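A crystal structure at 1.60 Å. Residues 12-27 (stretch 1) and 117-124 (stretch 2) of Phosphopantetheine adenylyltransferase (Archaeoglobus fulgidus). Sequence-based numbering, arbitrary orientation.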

# COMPACT_ATOMS: atom_id res chain seq x y z
N LEU A 12 -7.39 0.74 18.86
CA LEU A 12 -6.60 1.31 17.79
C LEU A 12 -5.17 0.79 17.94
O LEU A 12 -4.42 1.27 18.81
N HIS A 13 -4.80 -0.20 17.13
CA HIS A 13 -3.54 -0.94 17.31
C HIS A 13 -2.54 -0.63 16.22
O HIS A 13 -2.81 0.19 15.32
N GLU A 14 -1.37 -1.26 16.31
CA GLU A 14 -0.25 -0.93 15.44
C GLU A 14 -0.59 -1.22 13.97
O GLU A 14 -0.17 -0.49 13.07
N GLY A 15 -1.40 -2.25 13.74
CA GLY A 15 -1.90 -2.54 12.40
C GLY A 15 -2.68 -1.38 11.82
O GLY A 15 -2.45 -0.94 10.68
N HIS A 16 -3.64 -0.86 12.60
CA HIS A 16 -4.43 0.28 12.16
C HIS A 16 -3.51 1.46 11.86
O HIS A 16 -3.72 2.21 10.90
N LYS A 17 -2.51 1.68 12.71
CA LYS A 17 -1.58 2.77 12.49
C LYS A 17 -0.80 2.63 11.19
O LYS A 17 -0.54 3.64 10.50
N LYS A 18 -0.49 1.39 10.79
CA LYS A 18 0.16 1.20 9.49
C LYS A 18 -0.78 1.56 8.36
O LYS A 18 -0.39 2.22 7.39
N LEU A 19 -2.03 1.13 8.47
CA LEU A 19 -3.02 1.45 7.44
C LEU A 19 -3.16 2.97 7.30
O LEU A 19 -3.24 3.51 6.19
N ILE A 20 -3.28 3.64 8.44
CA ILE A 20 -3.47 5.08 8.46
C ILE A 20 -2.26 5.77 7.84
O ILE A 20 -2.41 6.75 7.06
N ASP A 21 -1.04 5.29 8.16
CA ASP A 21 0.18 5.92 7.62
C ASP A 21 0.17 5.81 6.09
O ASP A 21 0.47 6.76 5.39
N VAL A 22 -0.12 4.63 5.60
CA VAL A 22 -0.13 4.41 4.14
C VAL A 22 -1.21 5.31 3.51
O VAL A 22 -0.96 5.99 2.53
N ALA A 23 -2.40 5.34 4.09
CA ALA A 23 -3.49 6.12 3.52
C ALA A 23 -3.13 7.61 3.46
O ALA A 23 -3.40 8.27 2.47
N ILE A 24 -2.53 8.14 4.53
CA ILE A 24 -2.18 9.55 4.57
C ILE A 24 -1.03 9.89 3.64
O ILE A 24 -1.03 10.96 3.01
N LYS A 25 -0.05 9.01 3.53
CA LYS A 25 1.01 9.20 2.58
C LYS A 25 0.46 9.21 1.15
O LYS A 25 0.90 10.02 0.31
N LEU A 26 -0.54 8.39 0.87
CA LEU A 26 -1.13 8.35 -0.47
C LEU A 26 -2.00 9.55 -0.75
O LEU A 26 -2.00 10.04 -1.88
N GLY A 27 -2.80 9.97 0.24
CA GLY A 27 -3.90 10.91 0.02
C GLY A 27 -3.79 12.27 0.67
O GLY A 27 -4.55 13.18 0.33
N ILE A 117 -6.69 -1.14 -5.33
CA ILE A 117 -6.61 -1.70 -3.99
C ILE A 117 -5.16 -1.76 -3.56
O ILE A 117 -4.26 -2.29 -4.29
N VAL A 118 -4.94 -1.24 -2.35
CA VAL A 118 -3.63 -1.21 -1.71
C VAL A 118 -3.73 -2.03 -0.42
O VAL A 118 -4.35 -1.60 0.54
N LYS A 119 -3.20 -3.25 -0.45
CA LYS A 119 -3.31 -4.16 0.66
C LYS A 119 -2.07 -4.05 1.50
O LYS A 119 -0.96 -4.28 1.04
N VAL A 120 -2.26 -3.67 2.75
CA VAL A 120 -1.13 -3.52 3.67
C VAL A 120 -1.13 -4.76 4.56
O VAL A 120 -2.09 -5.00 5.31
N ASP A 121 -0.08 -5.57 4.46
CA ASP A 121 0.06 -6.78 5.31
C ASP A 121 0.54 -6.31 6.67
O ASP A 121 1.73 -6.16 6.95
N TRP A 122 -0.42 -6.04 7.52
CA TRP A 122 -0.17 -5.31 8.75
C TRP A 122 0.36 -6.14 9.91
O TRP A 122 0.56 -5.59 11.00
N MET A 123 0.54 -7.44 9.67
CA MET A 123 1.19 -8.38 10.63
C MET A 123 0.68 -8.30 12.06
O MET A 123 1.44 -8.08 13.03
N MET A 124 -0.62 -8.50 12.18
CA MET A 124 -1.28 -8.64 13.48
C MET A 124 -1.60 -10.10 13.75
O MET A 124 -1.45 -10.95 12.86

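Trp 122 sits against the start of the helix where Gly 15 leaves room for it: the indole atom CE3 of Trp 122 lies 3.3 Å from the backbone C of Gly 15, and a CB on this glycine would come within 2.8 Å of both Trp 122 CE3 and Met 124 CG, a clash with each. The CA atoms of Gly 15 and Trp 122 are accordingly only 4.9 Å apart, whereas those of Leu 19 and Val 120 are 6.5 Å apart. Trp 122 (chi1 p, 69°; chi2 -4°) has the largest area covered by the opposing stretch and meets two histidines. His 13, at the N-cap position with chi1 p, directs its ring edge at the six-membered ring of Trp 122, with planes at 73° and His 13 CE1 3.6 Å from Trp 122 CZ3. His 16 (chi1 m) starts with its CA-to-CB bond pointing away, yet its ring comes back to form an offset edge-to-face pair in which Trp 122 supplies the edge; the planes meet at 86°, and His 16 ND1 is 3.8 Å from Trp 122 CZ3. Met 124, m at all three chi angles, folds over a face of His 13: its CE stands 3.6 Å from the His 13 ring centroid, close to the ring normal, as a CH-pi contact, while Met 124 SD approaches Gly 15 N at 3.6 Å.

Farther along, helix 14-27 and strand 117-121 run roughly antiparallel, at 145°, and apolar side chains fill the gap. Leu 19 (m, t) begins sideways but reaches in, placing CD2 3.5 Å from Val 120 CB and CD1 3.8 Å from Trp 122 CZ3. Val 22 (t) points toward the strand and touches two valines, themselves both t: its CG2 is 4.0 Å from Val 120 CG2, and its CG1 is 4.1 Å from Val 118 CG1. Leu 26 (m, t) extends this packing, with CD1 4.1 Å from Val 118 CG2. The CA-to-CB bonds of Lys 119 and Asp 121 point away from the helix, and Lys 119 NZ forms a salt bridge with Asp 121 OD1 at 2.8 Å.

No direct hydrogen bond joins the stretches; water 1 supplies a polar link. Lys 18 (m, t, t, t) points toward the strand, its CB 4.3 Å from Val 120 CG1, and extends to the Trp 122-Met 123 segment, where its NZ donates to the water at 3.1 Å and the water donates to Trp 122 O at 2.7 Å. Met 123 (m, t, m) closes over this end, with CE 3.4 Å from Lys 18 NZ.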

# COMPACT_ATOMS: atom_id res chain seq x y z
CB LEU A 12 -6.65 2.83 17.85
CG LEU A 12 -6.00 3.61 16.70
CD1 LEU A 12 -4.51 3.35 16.50
CD2 LEU A 12 -6.66 3.34 15.44
CB HIS A 13 -3.80 -2.44 17.44
CG HIS A 13 -4.51 -3.07 16.28
ND1 HIS A 13 -4.05 -2.99 14.97
CD2 HIS A 13 -5.65 -3.80 16.23
CE1 HIS A 13 -4.88 -3.67 14.19
NE2 HIS A 13 -5.85 -4.16 14.93
CB GLU A 14 1.02 -1.68 15.88
CG GLU A 14 2.21 -1.48 14.92
CD GLU A 14 2.52 0.00 14.64
OE1 GLU A 14 2.43 0.83 15.60
OE2 GLU A 14 2.89 0.35 13.48
CB HIS A 16 -5.44 0.76 13.19
CG HIS A 16 -6.48 -0.24 13.58
ND1 HIS A 16 -7.37 -0.81 12.69
CD2 HIS A 16 -6.80 -0.73 14.80
CE1 HIS A 16 -8.17 -1.63 13.36
NE2 HIS A 16 -7.83 -1.60 14.63
CB LYS A 17 -0.71 2.97 13.71
CG LYS A 17 -1.56 3.29 14.94
CD LYS A 17 -0.72 3.41 16.21
CE LYS A 17 -1.57 3.64 17.43
NZ LYS A 17 -0.77 3.73 18.71
CB LYS A 18 0.67 -0.22 9.33
CG LYS A 18 1.80 -0.58 10.28
CD LYS A 18 2.16 -2.06 10.23
CE LYS A 18 3.51 -2.31 10.92
NZ LYS A 18 3.85 -3.75 10.82
CB LEU A 19 -4.38 0.87 7.81
CG LEU A 19 -4.57 -0.64 7.86
CD1 LEU A 19 -6.09 -0.99 7.92
CD2 LEU A 19 -3.89 -1.29 6.68
CB ILE A 20 -3.74 5.59 9.92
CG1 ILE A 20 -5.14 5.17 10.36
CG2 ILE A 20 -3.58 7.10 10.04
CD1 ILE A 20 -5.40 5.22 11.86
CB ASP A 21 1.43 5.24 8.15
CG ASP A 21 2.70 6.02 7.83
OD1 ASP A 21 2.79 7.19 8.27
OD2 ASP A 21 3.61 5.44 7.15
CB VAL A 22 -0.33 2.89 3.77
CG1 VAL A 22 -0.65 2.72 2.29
CG2 VAL A 22 0.88 2.07 4.22
CB ALA A 23 -4.79 5.92 4.30
CB ILE A 24 -1.91 10.03 6.02
CG1 ILE A 24 -3.23 9.95 6.81
CG2 ILE A 24 -1.35 11.43 6.01
CD1 ILE A 24 -3.15 10.28 8.31
CB LYS A 25 2.14 8.18 2.80
CG LYS A 25 2.96 8.53 4.05
CD LYS A 25 3.95 7.49 4.48
CE LYS A 25 4.81 8.04 5.63
NZ LYS A 25 5.58 6.99 6.34
CB LEU A 26 -1.97 7.08 -0.69
CG LEU A 26 -1.19 5.78 -0.81
CD1 LEU A 26 -2.16 4.57 -0.87
CD2 LEU A 26 -0.23 5.79 -2.00
CB ILE A 117 -7.25 -3.10 -3.90
CG1 ILE A 117 -8.74 -3.04 -4.31
CG2 ILE A 117 -7.10 -3.71 -2.51
CD1 ILE A 117 -9.42 -4.39 -4.49
CB VAL A 118 -3.16 0.25 -1.43
CG1 VAL A 118 -1.78 0.24 -0.72
CG2 VAL A 118 -3.19 1.06 -2.75
CB LYS A 119 -3.42 -5.60 0.17
CG LYS A 119 -3.65 -6.61 1.27
CD LYS A 119 -3.51 -8.00 0.69
CE LYS A 119 -3.74 -9.07 1.73
NZ LYS A 119 -2.63 -10.09 1.70
CB VAL A 120 -1.31 -2.27 4.50
CG1 VAL A 120 -0.18 -2.09 5.55
CG2 VAL A 120 -1.48 -1.04 3.55
CB ASP A 121 1.00 -7.79 4.68
CG ASP A 121 0.33 -8.69 3.63
OD1 ASP A 121 -0.85 -8.52 3.27
OD2 ASP A 121 1.02 -9.62 3.18
CB TRP A 122 -1.45 -4.55 9.14
CG TRP A 122 -2.60 -5.41 9.59
CD1 TRP A 122 -2.66 -6.79 9.63
CD2 TRP A 122 -3.87 -4.95 10.05
NE1 TRP A 122 -3.89 -7.20 10.10
CE2 TRP A 122 -4.64 -6.09 10.39
CE3 TRP A 122 -4.43 -3.69 10.22
CZ2 TRP A 122 -5.94 -6.00 10.87
CZ3 TRP A 122 -5.71 -3.60 10.72
CH2 TRP A 122 -6.46 -4.74 11.03
CB MET A 123 2.70 -8.19 10.56
CG MET A 123 3.24 -8.55 9.17
SD MET A 123 4.98 -8.22 8.96
CE MET A 123 5.12 -6.49 9.33
CB MET A 124 -2.56 -7.80 13.49
CG MET A 124 -2.31 -6.30 13.48
SD MET A 124 -1.40 -5.68 14.92
CE MET A 124 -2.56 -6.05 16.23
O HOH W 1 1.69 -4.19 12.95